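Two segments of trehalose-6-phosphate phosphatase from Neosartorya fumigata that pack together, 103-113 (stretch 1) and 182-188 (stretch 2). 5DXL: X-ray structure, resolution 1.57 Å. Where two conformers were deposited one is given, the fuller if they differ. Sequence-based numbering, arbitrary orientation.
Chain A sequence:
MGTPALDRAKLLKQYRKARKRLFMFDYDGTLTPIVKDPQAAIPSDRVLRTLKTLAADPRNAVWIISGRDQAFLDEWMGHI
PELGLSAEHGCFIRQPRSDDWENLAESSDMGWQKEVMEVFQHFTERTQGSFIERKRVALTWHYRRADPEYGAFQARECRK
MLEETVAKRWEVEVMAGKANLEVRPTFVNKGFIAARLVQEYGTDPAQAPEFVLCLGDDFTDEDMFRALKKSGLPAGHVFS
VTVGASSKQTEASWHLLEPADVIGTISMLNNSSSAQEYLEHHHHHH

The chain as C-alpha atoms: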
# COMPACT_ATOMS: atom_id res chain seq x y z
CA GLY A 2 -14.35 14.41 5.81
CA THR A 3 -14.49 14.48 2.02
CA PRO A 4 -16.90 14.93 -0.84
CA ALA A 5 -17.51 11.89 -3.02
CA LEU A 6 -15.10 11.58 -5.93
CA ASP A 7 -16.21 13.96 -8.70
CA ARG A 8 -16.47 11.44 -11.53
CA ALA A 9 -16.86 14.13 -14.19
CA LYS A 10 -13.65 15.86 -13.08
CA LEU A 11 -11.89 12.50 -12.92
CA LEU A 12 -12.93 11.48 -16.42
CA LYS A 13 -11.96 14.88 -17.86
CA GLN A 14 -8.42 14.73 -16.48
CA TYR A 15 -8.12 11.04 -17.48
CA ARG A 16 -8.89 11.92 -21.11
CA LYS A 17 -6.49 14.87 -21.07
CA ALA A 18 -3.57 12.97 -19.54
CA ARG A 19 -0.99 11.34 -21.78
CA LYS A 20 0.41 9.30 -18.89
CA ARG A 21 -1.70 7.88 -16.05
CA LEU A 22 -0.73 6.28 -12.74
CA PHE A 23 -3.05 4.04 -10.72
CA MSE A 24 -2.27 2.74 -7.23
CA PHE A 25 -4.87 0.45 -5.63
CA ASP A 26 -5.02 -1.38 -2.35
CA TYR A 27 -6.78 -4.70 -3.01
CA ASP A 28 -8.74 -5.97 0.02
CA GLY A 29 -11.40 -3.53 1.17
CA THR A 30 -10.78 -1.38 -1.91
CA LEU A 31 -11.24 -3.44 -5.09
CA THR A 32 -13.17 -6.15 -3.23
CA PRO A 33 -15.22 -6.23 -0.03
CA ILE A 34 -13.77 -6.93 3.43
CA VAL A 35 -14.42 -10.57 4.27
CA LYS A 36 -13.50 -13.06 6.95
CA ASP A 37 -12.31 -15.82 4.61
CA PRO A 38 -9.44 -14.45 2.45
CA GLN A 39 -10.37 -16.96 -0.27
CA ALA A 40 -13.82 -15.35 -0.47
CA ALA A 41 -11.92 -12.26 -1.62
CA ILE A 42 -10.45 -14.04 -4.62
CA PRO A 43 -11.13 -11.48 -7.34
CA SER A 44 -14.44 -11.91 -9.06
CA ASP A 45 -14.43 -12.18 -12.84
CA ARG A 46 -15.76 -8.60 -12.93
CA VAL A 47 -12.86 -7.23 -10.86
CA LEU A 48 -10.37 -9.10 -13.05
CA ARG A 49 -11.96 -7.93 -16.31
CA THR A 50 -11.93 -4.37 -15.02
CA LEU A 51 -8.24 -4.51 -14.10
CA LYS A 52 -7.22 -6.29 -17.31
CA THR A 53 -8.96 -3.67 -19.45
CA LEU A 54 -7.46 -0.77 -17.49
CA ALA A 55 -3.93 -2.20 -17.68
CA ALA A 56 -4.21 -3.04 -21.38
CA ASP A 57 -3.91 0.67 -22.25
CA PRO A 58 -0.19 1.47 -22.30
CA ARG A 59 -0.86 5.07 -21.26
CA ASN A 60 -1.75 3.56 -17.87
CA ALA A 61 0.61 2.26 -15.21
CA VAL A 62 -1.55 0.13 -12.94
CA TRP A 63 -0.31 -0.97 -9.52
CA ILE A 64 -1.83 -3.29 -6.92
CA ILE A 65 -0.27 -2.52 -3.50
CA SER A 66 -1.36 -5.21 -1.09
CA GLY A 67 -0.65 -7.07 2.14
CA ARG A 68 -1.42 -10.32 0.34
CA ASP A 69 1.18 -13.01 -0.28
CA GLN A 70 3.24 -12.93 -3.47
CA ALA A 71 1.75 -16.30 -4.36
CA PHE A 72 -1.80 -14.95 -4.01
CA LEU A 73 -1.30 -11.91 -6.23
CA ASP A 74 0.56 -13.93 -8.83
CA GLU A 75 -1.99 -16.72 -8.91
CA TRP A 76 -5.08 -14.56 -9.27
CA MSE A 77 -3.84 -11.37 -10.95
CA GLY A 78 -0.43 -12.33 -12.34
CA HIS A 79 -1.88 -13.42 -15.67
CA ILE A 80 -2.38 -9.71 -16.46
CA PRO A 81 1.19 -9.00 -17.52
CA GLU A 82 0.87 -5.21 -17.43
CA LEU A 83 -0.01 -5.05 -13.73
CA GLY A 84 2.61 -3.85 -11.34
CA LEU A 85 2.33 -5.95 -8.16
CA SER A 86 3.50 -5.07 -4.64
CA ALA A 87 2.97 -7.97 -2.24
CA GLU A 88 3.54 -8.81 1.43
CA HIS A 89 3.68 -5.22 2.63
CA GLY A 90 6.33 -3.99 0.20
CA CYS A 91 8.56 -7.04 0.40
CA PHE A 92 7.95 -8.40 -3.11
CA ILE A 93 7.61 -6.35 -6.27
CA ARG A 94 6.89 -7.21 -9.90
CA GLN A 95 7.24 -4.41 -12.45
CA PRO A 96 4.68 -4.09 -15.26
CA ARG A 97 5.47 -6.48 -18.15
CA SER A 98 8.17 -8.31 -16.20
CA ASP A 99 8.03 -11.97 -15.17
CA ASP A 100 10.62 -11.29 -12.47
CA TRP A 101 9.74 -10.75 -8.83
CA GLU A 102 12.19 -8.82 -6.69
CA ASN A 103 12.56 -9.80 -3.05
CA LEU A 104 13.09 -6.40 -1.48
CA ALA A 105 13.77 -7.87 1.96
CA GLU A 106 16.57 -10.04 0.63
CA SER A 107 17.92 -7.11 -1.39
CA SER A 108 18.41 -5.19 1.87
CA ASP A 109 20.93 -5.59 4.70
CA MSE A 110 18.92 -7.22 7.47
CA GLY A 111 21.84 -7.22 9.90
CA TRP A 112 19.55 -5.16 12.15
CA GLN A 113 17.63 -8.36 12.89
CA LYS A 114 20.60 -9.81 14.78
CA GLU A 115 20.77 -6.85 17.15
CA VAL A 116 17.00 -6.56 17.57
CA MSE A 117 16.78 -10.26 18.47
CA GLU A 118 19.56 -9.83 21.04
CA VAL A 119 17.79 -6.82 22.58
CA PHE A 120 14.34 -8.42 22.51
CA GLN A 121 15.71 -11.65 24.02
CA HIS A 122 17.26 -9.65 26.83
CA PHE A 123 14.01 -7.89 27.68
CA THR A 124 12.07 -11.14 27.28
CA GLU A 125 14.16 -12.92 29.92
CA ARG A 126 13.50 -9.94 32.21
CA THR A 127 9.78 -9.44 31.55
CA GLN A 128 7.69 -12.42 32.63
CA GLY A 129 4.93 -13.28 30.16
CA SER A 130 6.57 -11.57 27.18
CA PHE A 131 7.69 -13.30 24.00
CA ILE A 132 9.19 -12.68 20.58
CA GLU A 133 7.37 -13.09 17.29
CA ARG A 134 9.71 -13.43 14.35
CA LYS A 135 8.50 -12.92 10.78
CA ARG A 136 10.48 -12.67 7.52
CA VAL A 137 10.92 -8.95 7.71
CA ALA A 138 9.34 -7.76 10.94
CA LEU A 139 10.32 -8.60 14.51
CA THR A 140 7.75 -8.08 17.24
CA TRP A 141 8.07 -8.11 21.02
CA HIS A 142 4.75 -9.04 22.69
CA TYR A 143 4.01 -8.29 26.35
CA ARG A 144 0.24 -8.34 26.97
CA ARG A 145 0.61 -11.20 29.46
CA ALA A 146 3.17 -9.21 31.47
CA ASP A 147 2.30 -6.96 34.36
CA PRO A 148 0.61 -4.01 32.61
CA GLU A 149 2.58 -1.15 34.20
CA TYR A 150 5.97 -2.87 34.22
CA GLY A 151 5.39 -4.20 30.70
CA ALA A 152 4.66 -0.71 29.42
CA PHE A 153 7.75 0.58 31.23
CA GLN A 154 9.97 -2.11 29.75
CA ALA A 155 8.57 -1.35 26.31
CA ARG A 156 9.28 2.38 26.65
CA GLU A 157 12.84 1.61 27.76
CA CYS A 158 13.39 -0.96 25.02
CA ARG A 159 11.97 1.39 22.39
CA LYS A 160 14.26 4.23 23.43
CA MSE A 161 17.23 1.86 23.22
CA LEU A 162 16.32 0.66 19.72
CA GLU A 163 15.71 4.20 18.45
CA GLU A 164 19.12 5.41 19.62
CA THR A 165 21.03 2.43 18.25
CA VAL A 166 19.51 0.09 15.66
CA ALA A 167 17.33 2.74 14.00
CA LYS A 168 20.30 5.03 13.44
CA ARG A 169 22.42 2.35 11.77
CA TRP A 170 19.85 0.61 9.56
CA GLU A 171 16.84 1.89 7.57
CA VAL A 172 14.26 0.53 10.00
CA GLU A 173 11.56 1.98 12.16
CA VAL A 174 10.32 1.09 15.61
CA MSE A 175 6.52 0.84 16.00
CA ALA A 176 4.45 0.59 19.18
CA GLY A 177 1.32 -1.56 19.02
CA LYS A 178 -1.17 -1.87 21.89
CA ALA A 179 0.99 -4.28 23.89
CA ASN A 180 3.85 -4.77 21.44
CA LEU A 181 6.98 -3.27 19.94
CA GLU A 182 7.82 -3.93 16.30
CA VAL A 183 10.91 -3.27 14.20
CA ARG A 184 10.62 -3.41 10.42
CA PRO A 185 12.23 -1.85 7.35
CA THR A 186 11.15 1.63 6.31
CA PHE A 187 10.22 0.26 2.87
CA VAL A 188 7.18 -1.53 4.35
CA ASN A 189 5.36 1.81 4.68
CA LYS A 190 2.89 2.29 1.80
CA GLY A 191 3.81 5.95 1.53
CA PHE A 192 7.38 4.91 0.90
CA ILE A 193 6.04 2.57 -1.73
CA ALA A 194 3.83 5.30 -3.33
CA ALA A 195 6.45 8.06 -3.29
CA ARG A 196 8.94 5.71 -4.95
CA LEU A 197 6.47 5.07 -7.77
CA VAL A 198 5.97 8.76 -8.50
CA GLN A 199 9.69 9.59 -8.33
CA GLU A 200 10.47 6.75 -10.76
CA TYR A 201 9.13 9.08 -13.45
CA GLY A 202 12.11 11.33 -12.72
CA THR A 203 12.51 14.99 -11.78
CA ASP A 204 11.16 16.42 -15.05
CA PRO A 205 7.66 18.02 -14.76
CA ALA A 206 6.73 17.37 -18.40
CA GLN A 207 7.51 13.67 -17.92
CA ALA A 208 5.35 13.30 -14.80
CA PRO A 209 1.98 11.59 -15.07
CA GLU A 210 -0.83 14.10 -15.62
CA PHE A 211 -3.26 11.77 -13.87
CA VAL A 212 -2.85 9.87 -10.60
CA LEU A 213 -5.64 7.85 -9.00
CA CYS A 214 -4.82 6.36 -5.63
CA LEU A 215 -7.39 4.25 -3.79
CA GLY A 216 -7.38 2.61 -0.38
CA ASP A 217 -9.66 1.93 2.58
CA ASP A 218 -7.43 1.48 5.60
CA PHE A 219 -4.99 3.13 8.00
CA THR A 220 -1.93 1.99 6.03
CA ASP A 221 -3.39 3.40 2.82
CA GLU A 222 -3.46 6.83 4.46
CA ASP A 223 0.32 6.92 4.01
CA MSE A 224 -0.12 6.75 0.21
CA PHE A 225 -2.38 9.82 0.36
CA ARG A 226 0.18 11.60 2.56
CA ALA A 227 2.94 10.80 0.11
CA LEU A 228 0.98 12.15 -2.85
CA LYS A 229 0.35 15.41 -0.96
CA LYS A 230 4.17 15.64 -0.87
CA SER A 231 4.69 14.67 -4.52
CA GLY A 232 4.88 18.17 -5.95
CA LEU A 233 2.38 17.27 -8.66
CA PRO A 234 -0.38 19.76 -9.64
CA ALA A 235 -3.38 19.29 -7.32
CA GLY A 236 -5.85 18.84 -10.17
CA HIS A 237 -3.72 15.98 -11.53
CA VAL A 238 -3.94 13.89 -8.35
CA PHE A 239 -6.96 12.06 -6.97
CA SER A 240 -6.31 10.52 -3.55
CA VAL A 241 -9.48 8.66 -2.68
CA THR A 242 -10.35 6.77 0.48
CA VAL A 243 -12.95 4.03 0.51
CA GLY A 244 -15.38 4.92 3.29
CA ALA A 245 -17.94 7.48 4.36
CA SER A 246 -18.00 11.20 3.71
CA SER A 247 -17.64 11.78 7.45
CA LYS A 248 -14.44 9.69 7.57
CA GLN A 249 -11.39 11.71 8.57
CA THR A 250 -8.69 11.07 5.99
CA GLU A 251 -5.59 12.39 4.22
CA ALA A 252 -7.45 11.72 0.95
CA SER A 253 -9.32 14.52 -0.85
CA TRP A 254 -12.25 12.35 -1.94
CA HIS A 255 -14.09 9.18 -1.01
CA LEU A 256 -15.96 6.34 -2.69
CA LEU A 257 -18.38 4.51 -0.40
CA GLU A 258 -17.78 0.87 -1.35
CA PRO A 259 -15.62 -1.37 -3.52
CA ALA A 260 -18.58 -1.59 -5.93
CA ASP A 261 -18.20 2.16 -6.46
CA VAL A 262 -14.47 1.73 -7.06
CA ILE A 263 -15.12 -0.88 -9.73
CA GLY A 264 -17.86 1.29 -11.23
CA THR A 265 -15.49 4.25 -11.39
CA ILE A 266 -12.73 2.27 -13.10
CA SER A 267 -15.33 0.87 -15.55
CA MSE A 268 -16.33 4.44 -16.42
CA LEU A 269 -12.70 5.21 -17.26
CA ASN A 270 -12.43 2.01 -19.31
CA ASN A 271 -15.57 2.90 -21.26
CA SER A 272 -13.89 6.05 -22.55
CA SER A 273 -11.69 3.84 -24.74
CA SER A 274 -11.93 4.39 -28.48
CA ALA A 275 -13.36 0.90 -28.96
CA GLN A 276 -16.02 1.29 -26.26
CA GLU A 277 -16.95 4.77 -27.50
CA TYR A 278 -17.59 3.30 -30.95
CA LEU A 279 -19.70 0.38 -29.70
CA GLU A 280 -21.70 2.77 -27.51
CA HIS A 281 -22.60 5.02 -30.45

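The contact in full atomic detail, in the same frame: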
# COMPACT_ATOMS: atom_id res chain seq x y z
N ASN A 103 12.72 -9.65 -4.48
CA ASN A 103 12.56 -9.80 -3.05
C ASN A 103 13.27 -8.65 -2.36
O ASN A 103 14.48 -8.66 -2.19
CB ASN A 103 13.14 -11.15 -2.59
CG ASN A 103 12.89 -11.44 -1.12
OD1 ASN A 103 12.70 -10.53 -0.31
ND2 ASN A 103 12.88 -12.72 -0.77
N LEU A 104 12.50 -7.63 -1.98
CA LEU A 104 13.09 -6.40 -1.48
C LEU A 104 13.69 -6.59 -0.08
O LEU A 104 14.59 -5.86 0.31
CB LEU A 104 12.05 -5.27 -1.48
CG LEU A 104 11.63 -4.90 -2.91
CD1 LEU A 104 10.48 -3.91 -2.93
CD2 LEU A 104 12.83 -4.32 -3.64
N ALA A 105 13.19 -7.58 0.66
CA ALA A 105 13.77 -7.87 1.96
C ALA A 105 15.16 -8.42 1.75
O ALA A 105 16.12 -7.95 2.35
CB ALA A 105 12.91 -8.85 2.75
N GLU A 106 15.27 -9.41 0.86
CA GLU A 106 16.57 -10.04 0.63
C GLU A 106 17.56 -9.10 -0.05
O GLU A 106 18.76 -9.28 0.08
CB GLU A 106 16.40 -11.33 -0.18
CG GLU A 106 15.98 -12.51 0.69
CD GLU A 106 17.10 -12.94 1.64
OE1 GLU A 106 18.19 -13.26 1.14
OE2 GLU A 106 16.88 -12.96 2.87
N SER A 107 17.05 -8.09 -0.75
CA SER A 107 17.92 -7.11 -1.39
C SER A 107 18.45 -6.07 -0.40
O SER A 107 19.28 -5.23 -0.76
CB SER A 107 17.19 -6.41 -2.53
OG SER A 107 16.76 -7.36 -3.48
N SER A 108 17.97 -6.13 0.83
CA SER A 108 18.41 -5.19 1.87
C SER A 108 19.37 -5.87 2.84
O SER A 108 19.44 -7.09 2.91
CB SER A 108 17.21 -4.63 2.63
OG SER A 108 16.70 -5.56 3.57
N ASP A 109 20.10 -5.07 3.62
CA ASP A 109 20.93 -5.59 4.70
C ASP A 109 20.07 -5.76 5.95
O ASP A 109 19.70 -4.79 6.60
CB ASP A 109 22.11 -4.63 4.95
CG ASP A 109 22.94 -5.00 6.17
OD1 ASP A 109 22.70 -6.04 6.82
OD2 ASP A 109 23.87 -4.23 6.48
N MSE A 110 19.76 -7.00 6.30
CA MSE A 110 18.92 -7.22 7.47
C MSE A 110 19.76 -7.57 8.71
O MSE A 110 19.30 -8.27 9.62
CB MSE A 110 17.88 -8.30 7.19
CG MSE A 110 16.87 -7.81 6.15
SE MSE A 110 15.34 -9.00 5.98
CE MSE A 110 16.17 -10.32 4.79
N GLY A 111 20.98 -7.06 8.74
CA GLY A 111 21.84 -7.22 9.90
C GLY A 111 21.20 -6.69 11.17
O GLY A 111 21.52 -7.15 12.27
N TRP A 112 20.29 -5.72 11.02
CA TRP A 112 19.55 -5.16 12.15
C TRP A 112 18.80 -6.24 12.92
O TRP A 112 18.58 -6.11 14.13
CB TRP A 112 18.58 -4.06 11.69
CG TRP A 112 17.54 -4.49 10.71
CD1 TRP A 112 17.61 -4.41 9.35
CD2 TRP A 112 16.25 -5.05 11.02
NE1 TRP A 112 16.45 -4.89 8.78
CE2 TRP A 112 15.59 -5.28 9.78
CE3 TRP A 112 15.58 -5.36 12.21
CZ2 TRP A 112 14.31 -5.83 9.71
CZ3 TRP A 112 14.31 -5.91 12.13
CH2 TRP A 112 13.69 -6.14 10.89
N GLN A 113 18.40 -7.31 12.23
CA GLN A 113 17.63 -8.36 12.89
C GLN A 113 18.44 -9.06 13.99
O GLN A 113 17.88 -9.49 14.99
CB GLN A 113 17.14 -9.38 11.88
CG GLN A 113 16.10 -8.81 10.94
CD GLN A 113 15.24 -9.88 10.32
OE1 GLN A 113 15.42 -11.06 10.59
NE2 GLN A 113 14.29 -9.46 9.48
N GLU A 182 7.44 -3.29 17.56
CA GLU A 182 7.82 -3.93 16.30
C GLU A 182 8.93 -3.15 15.61
O GLU A 182 8.93 -1.92 15.61
CB GLU A 182 6.60 -4.03 15.38
CG GLU A 182 6.88 -4.63 14.01
CD GLU A 182 5.60 -4.72 13.18
OE1 GLU A 182 4.50 -4.64 13.77
OE2 GLU A 182 5.69 -4.87 11.96
N VAL A 183 9.89 -3.88 15.04
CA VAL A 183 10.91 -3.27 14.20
C VAL A 183 10.77 -3.85 12.80
O VAL A 183 10.68 -5.06 12.64
CB VAL A 183 12.33 -3.51 14.72
CG1 VAL A 183 13.34 -2.77 13.87
CG2 VAL A 183 12.44 -3.05 16.19
N ARG A 184 10.75 -2.98 11.81
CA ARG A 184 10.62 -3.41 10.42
C ARG A 184 11.28 -2.40 9.50
O ARG A 184 11.53 -1.25 9.88
CB ARG A 184 9.14 -3.56 10.07
CG ARG A 184 8.46 -2.22 10.02
CD ARG A 184 6.97 -2.35 9.85
NE ARG A 184 6.41 -1.05 9.50
CZ ARG A 184 5.12 -0.84 9.27
NH1 ARG A 184 4.26 -1.84 9.37
NH2 ARG A 184 4.70 0.38 8.95
N PRO A 185 11.58 -2.80 8.26
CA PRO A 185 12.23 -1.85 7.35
C PRO A 185 11.33 -0.68 6.99
O PRO A 185 10.10 -0.83 6.96
CB PRO A 185 12.51 -2.70 6.11
CG PRO A 185 12.56 -4.08 6.61
CD PRO A 185 11.50 -4.14 7.68
N THR A 186 11.93 0.47 6.71
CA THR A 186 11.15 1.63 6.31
C THR A 186 10.40 1.39 4.99
O THR A 186 9.36 2.01 4.75
CB THR A 186 12.05 2.88 6.16
OG1 THR A 186 13.08 2.61 5.20
CG2 THR A 186 12.69 3.22 7.50
N PHE A 187 10.87 0.46 4.16
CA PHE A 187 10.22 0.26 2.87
C PHE A 187 8.85 -0.45 2.94
O PHE A 187 8.16 -0.57 1.93
CB PHE A 187 11.15 -0.48 1.88
CG PHE A 187 11.55 -1.88 2.29
CD1 PHE A 187 10.63 -2.92 2.35
CD2 PHE A 187 12.89 -2.18 2.55
CE1 PHE A 187 11.01 -4.21 2.70
CE2 PHE A 187 13.28 -3.46 2.89
CZ PHE A 187 12.34 -4.47 2.97
N VAL A 188 8.47 -0.89 4.14
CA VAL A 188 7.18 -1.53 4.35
C VAL A 188 6.03 -0.51 4.30
O VAL A 188 4.90 -0.83 3.95
CB VAL A 188 7.16 -2.28 5.71
CG1 VAL A 188 5.76 -2.71 6.10
CG2 VAL A 188 8.10 -3.48 5.64

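No hydrogen bond crosses between these two stretches; two aromatic rings, one contributed by each side, carry almost the whole contact. Trp112 reaches from stretch 1 onto the strand, and Phe187 reaches from the 3-10 segment of stretch 2 into the turn near the start of stretch 1. The interface is small, 295 Å² with both sides summed, and it is divided between these two sites.

At the first site, Trp112 points its CA-to-CB bond toward the strand, and with chi1 near +60° (p) its six-membered ring lies against consecutive residues. CZ3 of Trp112 is 3.7 Å from CG1 of Val183, CH2 of Trp112 is 3.6 Å from the backbone O of Val183, and CZ2 of Trp112 is 3.9 Å from CD of Pro185. Between them, CH2 of Trp112 passes 4.1 Å from CA of Arg184, whose CA-to-CB bond points away. The indole meets both the side chain and the carbonyl of Val183, the ring of Pro185, and the main chain of Arg184, so a long charged residue can sit in the middle of the footprint without its side chain standing in the way. All of these approaches are carbon contacts except that to the Val183 carbonyl.

The second site reverses the roles. Phe187, also p at chi1, has its CA-to-CB bond toward stretch 1, and its ring packs at the turn from Ala105 to Ser108, a type I beta turn, and at Leu104 just before it. Leu104 covers one face of the ring, its CB 4.4 Å from CE1 of Phe187, while the backbone O of Leu104 lies 3.8 Å from CZ of Phe187. CA of Ala105 is likewise 3.8 Å from CZ of Phe187, closer than its methyl, whose CB is 4.4 Å from that same CZ. The ring thus meets main-chain atoms of Leu104 and Ala105 as well as their side chains.

Ser108 sits at the ring edge, its OG 4.1 Å from CE2 of Phe187. That hydroxyl is already spoken for: Ser108 OG donates to Ala105 O at 2.7 Å, and Ser108 N bonds the same Ala105 O at 3.0 Å. The hydroxyl that borders the aromatic ring gives its hydrogen bond within its own turn. Upstream, Asn103 braces the turn from outside the contact: its OD1 accepts from Glu106 N at 3.0 Å and, weakly, from Ala105 N at 3.1 Å.

The rule to read here is a separation of tasks: hydrogen bonds within stretch 1 hold the turn, and van der Waals packing, mostly apolar but with backbone oxygens and one hydroxyl at the rings, joins the stretches.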